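Long-range contacts in protein-disulfide isomerase (Novosphingobium aromaticivorans, PDB 3GMF), which probably catalyses the formation or rearrangement of disulfide bonds in other proteins, as related thioredoxin-fold oxidoreductases do: residues 15-20 with 172-177; 53-58 with 77-82; 64-69 with 142-147; 91-96 with 122-127. One frame throughout, in Å; residues are numbered along the deposited sequence. Where two conformers were deposited one is given.

Contact 1 of 4, residues 15-20 with 172-177; sequences AKLRLV and FMIDGI
L19 and I174 face each other as an antiparallel non-hydrogen-bonded pair, and their side chains cross obliquely on the same side of the sheet as L17. With CG anti to the backbone N (chi1 172°), L19 turns CD1 to within 4.0 Å of I174 CG1; CD1 also approaches CB of F172. The other branch of I174, CG2, lies 3.9 Å from L17 CD2, so the isoleucine rests between two leucines. V20 and M173 form the adjoining hydrogen-bonded pair, with side chains on the other side of the sheet, where V20 CB meets M173 CG. V20 N donates to M173 O at 2.9 Å, and M173 N returns a bond of the same length to V20 O. V20 O also receives the CA-H of F172, CA to O 3.2 Å, and lies near the plane of the F172 ring, at the edge.

Beyond I174 the chain reverses in a type I' turn that leads to strand 177-178, a beta hairpin. D175, in this turn, extends the pairing with its side chain: OD1 takes R18 N at 3.1 Å, nearly straight (176° at the hydrogen). The return bond from D175 N to R18 O is weak, and R18 O also accepts a proton from water 1, 2.8 Å from the water oxygen.

This is the central antiparallel pairing of a thioredoxin-like sheet. D175 OD2 is salt-bridged to R195 of helix 185-196, which also touches L17 and L19; R18 is salt-bridged to E54 of strand 51-57, the neighbour of strand 17-23 on its far side.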
# COMPACT_ATOMS: atom_id res chain seq x y z
N ALA A 15 8.58 -0.96 -20.31
CA ALA A 15 7.39 -0.29 -20.87
C ALA A 15 7.54 1.22 -20.72
O ALA A 15 8.03 1.69 -19.69
CB ALA A 15 6.13 -0.78 -20.18
N LYS A 16 7.16 1.98 -21.76
CA LYS A 16 7.42 3.42 -21.80
C LYS A 16 6.67 4.23 -20.75
O LYS A 16 7.22 5.16 -20.16
CB LYS A 16 7.21 4.02 -23.21
CG LYS A 16 5.86 3.70 -23.88
CD LYS A 16 5.32 4.90 -24.68
CE LYS A 16 6.11 5.21 -25.95
NZ LYS A 16 7.18 6.24 -25.75
N LEU A 17 5.40 3.89 -20.50
CA LEU A 17 4.63 4.61 -19.49
C LEU A 17 4.83 3.95 -18.13
O LEU A 17 4.42 2.81 -17.90
CB LEU A 17 3.13 4.72 -19.83
CG LEU A 17 2.29 5.80 -19.11
CD1 LEU A 17 0.91 5.91 -19.73
CD2 LEU A 17 2.12 5.57 -17.61
N ARG A 18 5.44 4.69 -17.21
CA ARG A 18 5.61 4.19 -15.86
C ARG A 18 4.73 5.02 -14.92
O ARG A 18 4.98 6.21 -14.72
CB ARG A 18 7.07 4.31 -15.44
CG ARG A 18 7.39 3.87 -14.01
CD ARG A 18 7.25 2.37 -13.83
NE ARG A 18 8.28 1.61 -14.54
CZ ARG A 18 9.47 1.26 -14.05
NH1 ARG A 18 9.81 1.60 -12.81
NH2 ARG A 18 10.32 0.56 -14.79
N LEU A 19 3.70 4.37 -14.37
CA LEU A 19 2.79 5.00 -13.41
C LEU A 19 3.28 4.63 -12.01
O LEU A 19 3.30 3.45 -11.66
CB LEU A 19 1.36 4.47 -13.59
CG LEU A 19 0.34 4.92 -12.54
CD1 LEU A 19 0.15 6.47 -12.53
CD2 LEU A 19 -0.99 4.20 -12.69
N VAL A 20 3.63 5.63 -11.22
CA VAL A 20 3.97 5.42 -9.81
C VAL A 20 2.78 5.80 -8.96
O VAL A 20 2.23 6.89 -9.14
CB VAL A 20 5.15 6.28 -9.39
CG1 VAL A 20 5.41 6.16 -7.88
CG2 VAL A 20 6.40 5.86 -10.17
N PHE A 172 0.09 10.28 -7.47
CA PHE A 172 0.60 9.60 -8.65
C PHE A 172 1.69 10.40 -9.33
O PHE A 172 1.66 11.62 -9.31
CB PHE A 172 -0.55 9.37 -9.65
CG PHE A 172 -1.72 8.65 -9.05
CD1 PHE A 172 -1.65 7.28 -8.81
CD2 PHE A 172 -2.87 9.35 -8.68
CE1 PHE A 172 -2.71 6.62 -8.22
CE2 PHE A 172 -3.97 8.68 -8.10
CZ PHE A 172 -3.88 7.33 -7.89
N MET A 173 2.66 9.70 -9.92
CA MET A 173 3.56 10.32 -10.89
C MET A 173 3.53 9.57 -12.22
O MET A 173 3.39 8.34 -12.25
CB MET A 173 5.05 10.42 -10.44
CG MET A 173 5.40 10.42 -8.95
SD MET A 173 7.22 10.78 -8.83
CE MET A 173 7.22 12.52 -9.14
N ILE A 174 3.65 10.32 -13.31
CA ILE A 174 3.82 9.67 -14.62
C ILE A 174 5.12 10.19 -15.20
O ILE A 174 5.36 11.41 -15.25
CB ILE A 174 2.64 9.90 -15.59
CG1 ILE A 174 1.35 9.27 -15.07
CG2 ILE A 174 2.96 9.29 -16.95
CD1 ILE A 174 0.14 9.54 -15.92
N ASP A 175 6.00 9.25 -15.56
CA ASP A 175 7.29 9.55 -16.15
C ASP A 175 8.02 10.67 -15.39
O ASP A 175 8.49 11.64 -15.98
CB ASP A 175 7.13 9.85 -17.66
CG ASP A 175 6.39 8.74 -18.43
OD1 ASP A 175 6.39 7.57 -17.97
OD2 ASP A 175 5.82 9.02 -19.51
N GLY A 176 8.05 10.56 -14.05
CA GLY A 176 8.74 11.51 -13.18
C GLY A 176 8.04 12.80 -12.75
O GLY A 176 8.60 13.57 -11.97
N ILE A 177 6.84 13.05 -13.27
CA ILE A 177 6.09 14.26 -12.93
C ILE A 177 4.99 13.90 -11.93
O ILE A 177 4.15 13.04 -12.22
CB ILE A 177 5.48 14.95 -14.19
CG1 ILE A 177 6.58 15.60 -15.05
CG2 ILE A 177 4.39 15.99 -13.82
CD1 ILE A 177 7.42 16.67 -14.34
O HOH W 1 6.48 7.83 -12.95

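Contact 2 of 4, residues 53-58 with 77-82; sequences IEVRNF and SRFFTL
The ring of F79 meets V55 at its edge, CG1 lying near the ring plane, and CD2 of F80 also sits at that ring's edge, in plane. One face of the F80 ring is occupied by F79 CD2, 3.6 Å above its centre, so the two consecutive phenylalanines are turned across each other. Together they set helix 76-88, the second helix of the probable DsbA-like helical insertion, against strand 51-57 of the thioredoxin-like sheet. The axes of the two short segments stay 11.6 Å apart and make an angle of 74°, a span bridged mainly by side chains, with no hydrogen bond between the segments.

V55 is the centre of the contact and divides its two methyls between the rings. CG1, anti to the backbone N (chi1 171°), lies 4.1 Å from F79 CZ. CG2, on the other branch, comes to 3.6 Å from F80 CE1, where the two side chains slide past each other in opposite directions. The carbonyl O of I53 is a more distant neighbour of the F80 ring, 4.3 Å from CZ.

Strand 7-10 closes the packing from the side: H8 stacks on the F79 ring, while F80 touches H8 and L10. E54 and R56, alternating with V55 along the strand, point away from the helix.

Farther along the strand, N57 and F79 reach toward each other tip to tip, amide and ring planes 67° apart. N57 OD1 accepts a hydrogen bond from N72 ND2 of helix 62-73 while standing 4.1 Å from F79 CE1.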
# COMPACT_ATOMS: atom_id res chain seq x y z
N ILE A 53 3.10 -0.45 -13.61
CA ILE A 53 2.67 0.26 -12.39
C ILE A 53 3.63 -0.03 -11.26
O ILE A 53 3.85 -1.19 -10.90
CB ILE A 53 1.26 -0.15 -11.92
CG1 ILE A 53 0.24 0.05 -13.05
CG2 ILE A 53 0.85 0.69 -10.70
CD1 ILE A 53 -1.06 -0.64 -12.82
N GLU A 54 4.18 1.03 -10.69
CA GLU A 54 5.07 0.91 -9.56
C GLU A 54 4.31 1.34 -8.31
O GLU A 54 3.98 2.51 -8.15
CB GLU A 54 6.28 1.81 -9.75
CG GLU A 54 7.31 1.69 -8.66
CD GLU A 54 8.54 2.50 -8.98
OE1 GLU A 54 8.85 2.67 -10.19
OE2 GLU A 54 9.20 2.96 -8.05
N VAL A 55 4.00 0.38 -7.45
CA VAL A 55 3.25 0.67 -6.23
C VAL A 55 4.25 0.97 -5.14
O VAL A 55 5.15 0.18 -4.87
CB VAL A 55 2.34 -0.52 -5.85
CG1 VAL A 55 1.72 -0.32 -4.46
CG2 VAL A 55 1.26 -0.67 -6.91
N ARG A 56 4.10 2.15 -4.55
CA ARG A 56 4.92 2.50 -3.41
C ARG A 56 4.06 2.59 -2.16
O ARG A 56 2.99 3.22 -2.14
CB ARG A 56 5.71 3.77 -3.63
CG ARG A 56 6.69 3.70 -4.80
CD ARG A 56 7.34 5.05 -4.97
NE ARG A 56 8.18 5.10 -6.16
CZ ARG A 56 9.00 6.11 -6.44
NH1 ARG A 56 9.11 7.15 -5.61
NH2 ARG A 56 9.71 6.08 -7.55
N ASN A 57 4.54 1.91 -1.11
CA ASN A 57 3.86 1.95 0.18
C ASN A 57 4.21 3.25 0.88
O ASN A 57 5.31 3.43 1.41
CB ASN A 57 4.25 0.75 1.04
CG ASN A 57 3.88 -0.56 0.40
OD1 ASN A 57 4.74 -1.38 0.08
ND2 ASN A 57 2.60 -0.78 0.22
N PHE A 58 3.26 4.16 0.86
CA PHE A 58 3.42 5.44 1.52
C PHE A 58 2.81 5.25 2.91
O PHE A 58 1.59 5.33 3.08
CB PHE A 58 2.68 6.53 0.75
CG PHE A 58 2.91 7.90 1.29
CD1 PHE A 58 4.09 8.58 1.00
CD2 PHE A 58 1.95 8.52 2.10
CE1 PHE A 58 4.30 9.87 1.50
CE2 PHE A 58 2.14 9.81 2.60
CZ PHE A 58 3.32 10.48 2.30
N SER A 77 5.93 -12.32 -6.17
CA SER A 77 4.82 -12.92 -6.93
C SER A 77 3.51 -13.09 -6.13
O SER A 77 2.50 -13.54 -6.69
CB SER A 77 5.27 -14.26 -7.52
OG SER A 77 5.71 -15.13 -6.49
N ARG A 78 3.55 -12.75 -4.84
CA ARG A 78 2.37 -12.78 -3.98
C ARG A 78 1.97 -11.36 -3.54
O ARG A 78 0.82 -11.13 -3.16
CB ARG A 78 2.59 -13.72 -2.79
CG ARG A 78 1.58 -13.62 -1.65
CD ARG A 78 0.94 -14.95 -1.27
NE ARG A 78 -0.04 -14.80 -0.18
CZ ARG A 78 -1.28 -14.34 -0.32
NH1 ARG A 78 -1.73 -13.94 -1.51
NH2 ARG A 78 -2.08 -14.25 0.73
N PHE A 79 2.92 -10.42 -3.60
CA PHE A 79 2.64 -9.02 -3.18
C PHE A 79 1.33 -8.49 -3.70
O PHE A 79 0.51 -8.00 -2.92
CB PHE A 79 3.74 -8.02 -3.59
CG PHE A 79 3.38 -6.57 -3.28
CD1 PHE A 79 3.52 -6.08 -1.99
CD2 PHE A 79 2.85 -5.73 -4.28
CE1 PHE A 79 3.16 -4.75 -1.68
CE2 PHE A 79 2.50 -4.40 -3.98
CZ PHE A 79 2.65 -3.92 -2.68
N PHE A 80 1.16 -8.53 -5.02
CA PHE A 80 0.05 -7.82 -5.65
C PHE A 80 -1.31 -8.37 -5.27
O PHE A 80 -2.24 -7.59 -5.07
CB PHE A 80 0.24 -7.68 -7.16
CG PHE A 80 1.12 -6.53 -7.54
CD1 PHE A 80 0.60 -5.24 -7.61
CD2 PHE A 80 2.48 -6.72 -7.78
CE1 PHE A 80 1.40 -4.16 -7.94
CE2 PHE A 80 3.31 -5.62 -8.11
CZ PHE A 80 2.76 -4.35 -8.18
N THR A 81 -1.43 -9.70 -5.14
CA THR A 81 -2.69 -10.29 -4.68
C THR A 81 -3.01 -9.87 -3.25
O THR A 81 -4.14 -9.52 -2.94
CB THR A 81 -2.73 -11.84 -4.81
OG1 THR A 81 -1.46 -12.40 -4.44
CG2 THR A 81 -3.07 -12.23 -6.23
N LEU A 82 -1.99 -9.87 -2.39
CA LEU A 82 -2.17 -9.52 -0.99
C LEU A 82 -2.45 -8.01 -0.78
O LEU A 82 -3.36 -7.65 -0.01
CB LEU A 82 -0.95 -9.96 -0.20
CG LEU A 82 -1.13 -10.10 1.32
CD1 LEU A 82 -2.43 -10.86 1.67
CD2 LEU A 82 0.09 -10.79 1.89

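Contact 3 of 4, residues 64-69 with 142-147; sequences DMTVAL and RCLSNE
L69, whose backbone N is held by M65 O at 2.8 Å within the helix, sends its side chain across to the turn that follows C143. The two segments belong to the helical region that, as in DsbA-like proteins, is inserted into the thioredoxin fold between strand 51-57 and helix 147-164. The CB of L69 is directed toward the other segment, where helix 137-144 gives way to helix 147-164, and chi1 of -72° sets CG beside the backbone N. CB stands 4.0 Å from C143 O, an oxygen that also accepts N146 N at 3.2 Å. L69 CD2 is closer still to a backbone oxygen, 3.4 Å from N146 O.

One turn earlier, T66 makes the methyl-to-methyl touch: its CG2, anti to the backbone N, crosses the L144 side chain and lies 3.7 Å from L144 CD2. The hydroxyl of the same threonine is turned back on its own helix, where OG1 bonds to P62 O.

A covalent link lies beside this packing, since C143 forms a disulfide with C73 at the end of helix 62-73. The same two helices are thereby joined both by side chains and by a bond. F113 and A150 also touch L69, from helices 113-123 and 147-164. N146, centre of an inverse gamma turn, is the N-cap of helix 147-164: its OD1 accepts the backbone N of L149.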
# COMPACT_ATOMS: atom_id res chain seq x y z
N ASP A 64 -1.19 1.22 9.22
CA ASP A 64 -0.61 1.16 7.86
C ASP A 64 0.72 0.39 7.85
O ASP A 64 0.91 -0.54 7.05
CB ASP A 64 -0.40 2.60 7.38
CG ASP A 64 -0.29 2.72 5.86
OD1 ASP A 64 -0.34 1.71 5.12
OD2 ASP A 64 -0.14 3.88 5.41
N MET A 65 1.63 0.78 8.75
CA MET A 65 2.94 0.11 8.88
C MET A 65 2.77 -1.39 9.10
O MET A 65 3.49 -2.19 8.50
CB MET A 65 3.78 0.71 10.01
CG MET A 65 5.20 0.09 10.07
SD MET A 65 6.27 0.26 8.58
CE MET A 65 6.94 1.88 8.97
N THR A 66 1.84 -1.76 9.99
CA THR A 66 1.61 -3.18 10.31
C THR A 66 1.16 -3.95 9.07
O THR A 66 1.68 -5.02 8.77
CB THR A 66 0.58 -3.32 11.46
OG1 THR A 66 1.02 -2.58 12.60
CG2 THR A 66 0.36 -4.81 11.85
N VAL A 67 0.20 -3.39 8.33
CA VAL A 67 -0.22 -4.01 7.06
C VAL A 67 0.93 -4.09 6.03
O VAL A 67 1.12 -5.13 5.38
CB VAL A 67 -1.41 -3.27 6.46
CG1 VAL A 67 -1.80 -3.93 5.16
CG2 VAL A 67 -2.57 -3.32 7.45
N ALA A 68 1.71 -3.02 5.93
CA ALA A 68 2.82 -2.97 4.98
C ALA A 68 3.93 -3.96 5.35
O ALA A 68 4.58 -4.51 4.46
CB ALA A 68 3.37 -1.54 4.85
N LEU A 69 4.12 -4.23 6.64
CA LEU A 69 5.06 -5.30 7.00
C LEU A 69 4.61 -6.63 6.43
O LEU A 69 5.42 -7.35 5.85
CB LEU A 69 5.27 -5.39 8.52
CG LEU A 69 6.09 -4.23 9.10
CD1 LEU A 69 5.79 -4.13 10.61
CD2 LEU A 69 7.60 -4.35 8.76
N ARG A 142 7.00 -13.50 12.79
CA ARG A 142 8.31 -13.15 12.24
C ARG A 142 8.20 -11.89 11.40
O ARG A 142 9.03 -10.98 11.53
CB ARG A 142 8.86 -14.29 11.37
CG ARG A 142 9.39 -15.49 12.13
CD ARG A 142 10.26 -16.39 11.24
NE ARG A 142 9.65 -16.68 9.93
CZ ARG A 142 8.80 -17.68 9.69
NH1 ARG A 142 8.41 -18.50 10.66
NH2 ARG A 142 8.32 -17.85 8.46
N CYS A 143 7.17 -11.82 10.57
CA CYS A 143 6.88 -10.67 9.72
C CYS A 143 6.69 -9.40 10.58
O CYS A 143 7.27 -8.36 10.30
CB CYS A 143 5.67 -10.89 8.78
SG CYS A 143 5.86 -12.15 7.46
N LEU A 144 5.84 -9.51 11.60
CA LEU A 144 5.55 -8.35 12.46
C LEU A 144 6.70 -7.88 13.34
O LEU A 144 6.65 -6.76 13.87
CB LEU A 144 4.36 -8.63 13.38
CG LEU A 144 3.01 -8.96 12.73
CD1 LEU A 144 2.03 -9.20 13.84
CD2 LEU A 144 2.54 -7.85 11.78
N SER A 145 7.71 -8.72 13.52
CA SER A 145 8.88 -8.35 14.33
C SER A 145 10.03 -7.79 13.48
O SER A 145 11.05 -7.37 14.01
CB SER A 145 9.37 -9.54 15.18
OG SER A 145 9.68 -10.67 14.38
N ASN A 146 9.85 -7.79 12.15
CA ASN A 146 10.88 -7.30 11.22
C ASN A 146 11.00 -5.76 11.25
O ASN A 146 10.57 -5.05 10.33
CB ASN A 146 10.64 -7.85 9.80
CG ASN A 146 11.85 -7.71 8.88
OD1 ASN A 146 12.82 -7.04 9.21
ND2 ASN A 146 11.78 -8.32 7.71
N GLU A 147 11.61 -5.27 12.32
CA GLU A 147 11.84 -3.85 12.54
C GLU A 147 12.80 -3.25 11.52
O GLU A 147 12.68 -2.06 11.19
CB GLU A 147 12.39 -3.63 13.94
CG GLU A 147 12.38 -2.19 14.41
CD GLU A 147 13.00 -2.04 15.78
OE1 GLU A 147 13.94 -2.81 16.08
OE2 GLU A 147 12.54 -1.17 16.54

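Contact 4 of 4, residues 91-96 with 122-127; sequences AQWIGP and SDFRFY
Within the helical insertion, the short helices 90-93 and 95-99 pack against the break between helices 113-123 and 126-131, where P96 lies on F124. P96 CB sits over one face of the F124 ring in a CH-pi contact, 3.8 Å from the centroid and 15° off the normal. P96 CG lies 3.3 Å from D123 O. The edge of the same ring faces backbone oxygens: W93 O is 3.5 Å from F124 CD1, and I94 O lies near CE1.

The break is a Schellman motif, closing helix 113-123 at R125 with positive phi, and R125 is also the N-cap of the next helix. Water 2 bridges the segments just before it, donating to W93 O and to F124 O, each at 2.7 Å.

F126 presents its edge to the face of the six-membered ring of W93 in an offset edge-to-face pair, planes 65° apart, and F126 CE1 and CZ are both 3.7 Å from W93 CE3. F129 and F86 add edge-to-face neighbours to the indole, whose NE1 donates to F86 O.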
# COMPACT_ATOMS: atom_id res chain seq x y z
N ALA A 91 -12.87 -2.11 4.18
CA ALA A 91 -14.05 -1.93 5.04
C ALA A 91 -14.27 -3.10 6.01
O ALA A 91 -14.78 -2.90 7.11
CB ALA A 91 -15.30 -1.66 4.22
N GLN A 92 -13.85 -4.30 5.61
CA GLN A 92 -13.98 -5.49 6.45
C GLN A 92 -13.01 -5.53 7.62
O GLN A 92 -13.34 -6.12 8.66
CB GLN A 92 -13.85 -6.80 5.64
CG GLN A 92 -14.28 -6.78 4.16
CD GLN A 92 -15.64 -6.13 3.90
OE1 GLN A 92 -16.64 -6.46 4.55
NE2 GLN A 92 -15.68 -5.22 2.93
N TRP A 93 -11.80 -4.96 7.48
CA TRP A 93 -10.81 -5.06 8.55
C TRP A 93 -10.55 -3.76 9.32
O TRP A 93 -10.02 -3.81 10.42
CB TRP A 93 -9.46 -5.68 8.09
CG TRP A 93 -8.71 -4.89 7.02
CD1 TRP A 93 -8.73 -5.13 5.67
CD2 TRP A 93 -7.86 -3.74 7.20
NE1 TRP A 93 -7.93 -4.23 5.00
CE2 TRP A 93 -7.41 -3.34 5.91
CE3 TRP A 93 -7.45 -3.00 8.32
CZ2 TRP A 93 -6.56 -2.24 5.72
CZ3 TRP A 93 -6.60 -1.90 8.13
CH2 TRP A 93 -6.17 -1.54 6.83
N ILE A 94 -10.94 -2.63 8.76
CA ILE A 94 -10.46 -1.35 9.35
C ILE A 94 -11.37 -0.81 10.47
O ILE A 94 -11.10 0.23 11.08
CB ILE A 94 -10.19 -0.28 8.25
CG1 ILE A 94 -9.13 0.74 8.70
CG2 ILE A 94 -11.48 0.40 7.83
CD1 ILE A 94 -8.58 1.62 7.58
N GLY A 95 -12.44 -1.55 10.77
CA GLY A 95 -13.43 -1.11 11.77
C GLY A 95 -12.86 -0.62 13.09
O GLY A 95 -13.34 0.40 13.61
N PRO A 96 -11.84 -1.32 13.66
CA PRO A 96 -11.27 -0.83 14.92
C PRO A 96 -10.67 0.57 14.88
O PRO A 96 -10.50 1.17 15.94
CB PRO A 96 -10.20 -1.86 15.25
CG PRO A 96 -10.68 -3.12 14.59
CD PRO A 96 -11.27 -2.64 13.30
N SER A 122 -3.35 -7.56 16.94
CA SER A 122 -4.39 -8.13 17.78
C SER A 122 -5.73 -7.41 17.61
O SER A 122 -6.75 -8.04 17.27
CB SER A 122 -3.97 -8.14 19.24
OG SER A 122 -4.92 -8.85 20.01
N ASP A 123 -5.73 -6.10 17.83
CA ASP A 123 -6.94 -5.28 17.71
C ASP A 123 -7.61 -5.35 16.35
O ASP A 123 -8.84 -5.31 16.27
CB ASP A 123 -6.66 -3.81 18.04
CG ASP A 123 -6.31 -3.57 19.50
OD1 ASP A 123 -6.44 -4.48 20.35
OD2 ASP A 123 -5.91 -2.43 19.80
N PHE A 124 -6.81 -5.44 15.29
CA PHE A 124 -7.33 -5.45 13.92
C PHE A 124 -7.54 -6.86 13.38
O PHE A 124 -7.96 -7.04 12.23
CB PHE A 124 -6.47 -4.58 13.00
CG PHE A 124 -6.67 -3.11 13.22
CD1 PHE A 124 -7.56 -2.40 12.42
CD2 PHE A 124 -5.99 -2.43 14.24
CE1 PHE A 124 -7.78 -1.03 12.61
CE2 PHE A 124 -6.20 -1.08 14.45
CZ PHE A 124 -7.09 -0.37 13.63
N ARG A 125 -7.27 -7.85 14.23
CA ARG A 125 -7.52 -9.26 13.92
C ARG A 125 -6.78 -9.75 12.68
O ARG A 125 -7.33 -10.47 11.83
CB ARG A 125 -9.03 -9.54 13.82
CG ARG A 125 -9.76 -9.50 15.16
CD ARG A 125 -11.29 -9.55 14.97
NE ARG A 125 -11.70 -10.49 13.92
CZ ARG A 125 -11.89 -11.80 14.08
NH1 ARG A 125 -11.70 -12.37 15.27
NH2 ARG A 125 -12.26 -12.54 13.05
N PHE A 126 -5.51 -9.35 12.57
CA PHE A 126 -4.71 -9.70 11.39
C PHE A 126 -4.25 -11.17 11.39
O PHE A 126 -3.97 -11.75 10.34
CB PHE A 126 -3.52 -8.74 11.28
CG PHE A 126 -3.90 -7.35 10.82
CD1 PHE A 126 -5.06 -7.13 10.07
CD2 PHE A 126 -3.07 -6.26 11.10
CE1 PHE A 126 -5.40 -5.84 9.61
CE2 PHE A 126 -3.39 -4.98 10.65
CZ PHE A 126 -4.57 -4.76 9.91
N TYR A 127 -4.18 -11.77 12.58
CA TYR A 127 -3.87 -13.20 12.69
C TYR A 127 -4.93 -14.03 11.97
O TYR A 127 -4.58 -14.86 11.13
CB TYR A 127 -3.70 -13.61 14.16
CG TYR A 127 -2.63 -12.82 14.88
CD1 TYR A 127 -1.28 -13.14 14.72
CD2 TYR A 127 -2.97 -11.74 15.70
CE1 TYR A 127 -0.29 -12.40 15.37
CE2 TYR A 127 -1.98 -11.00 16.36
CZ TYR A 127 -0.64 -11.34 16.18
OH TYR A 127 0.32 -10.60 16.84
O HOH W 2 -10.38 -6.01 11.90

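Overall arrangement
Contact 1 pairs strands 17-23 and 171-174 and encloses the other three along the chain. Contact 2 adjoins it, centres 16 Å apart, through the neighbouring strands 17-23 and 51-57 of one sheet. Contacts 3 and 4, centres 15 Å apart, lie in the helices between strand 51-57 and helix 147-164, across the chain's centre from contact 1; the centres of contacts 1 and 4 are 33 Å apart. Contact 4 is nested inside the loop closed by contact 3 and touches it, V67 and T66 packing on F126; contacts 2 and 3 alternate along the chain and touch at F58 and D64. The sequence thus leaves the thioredoxin-like sheet, builds a helical region and returns, consistent with a DsbA-like oxidoreductase.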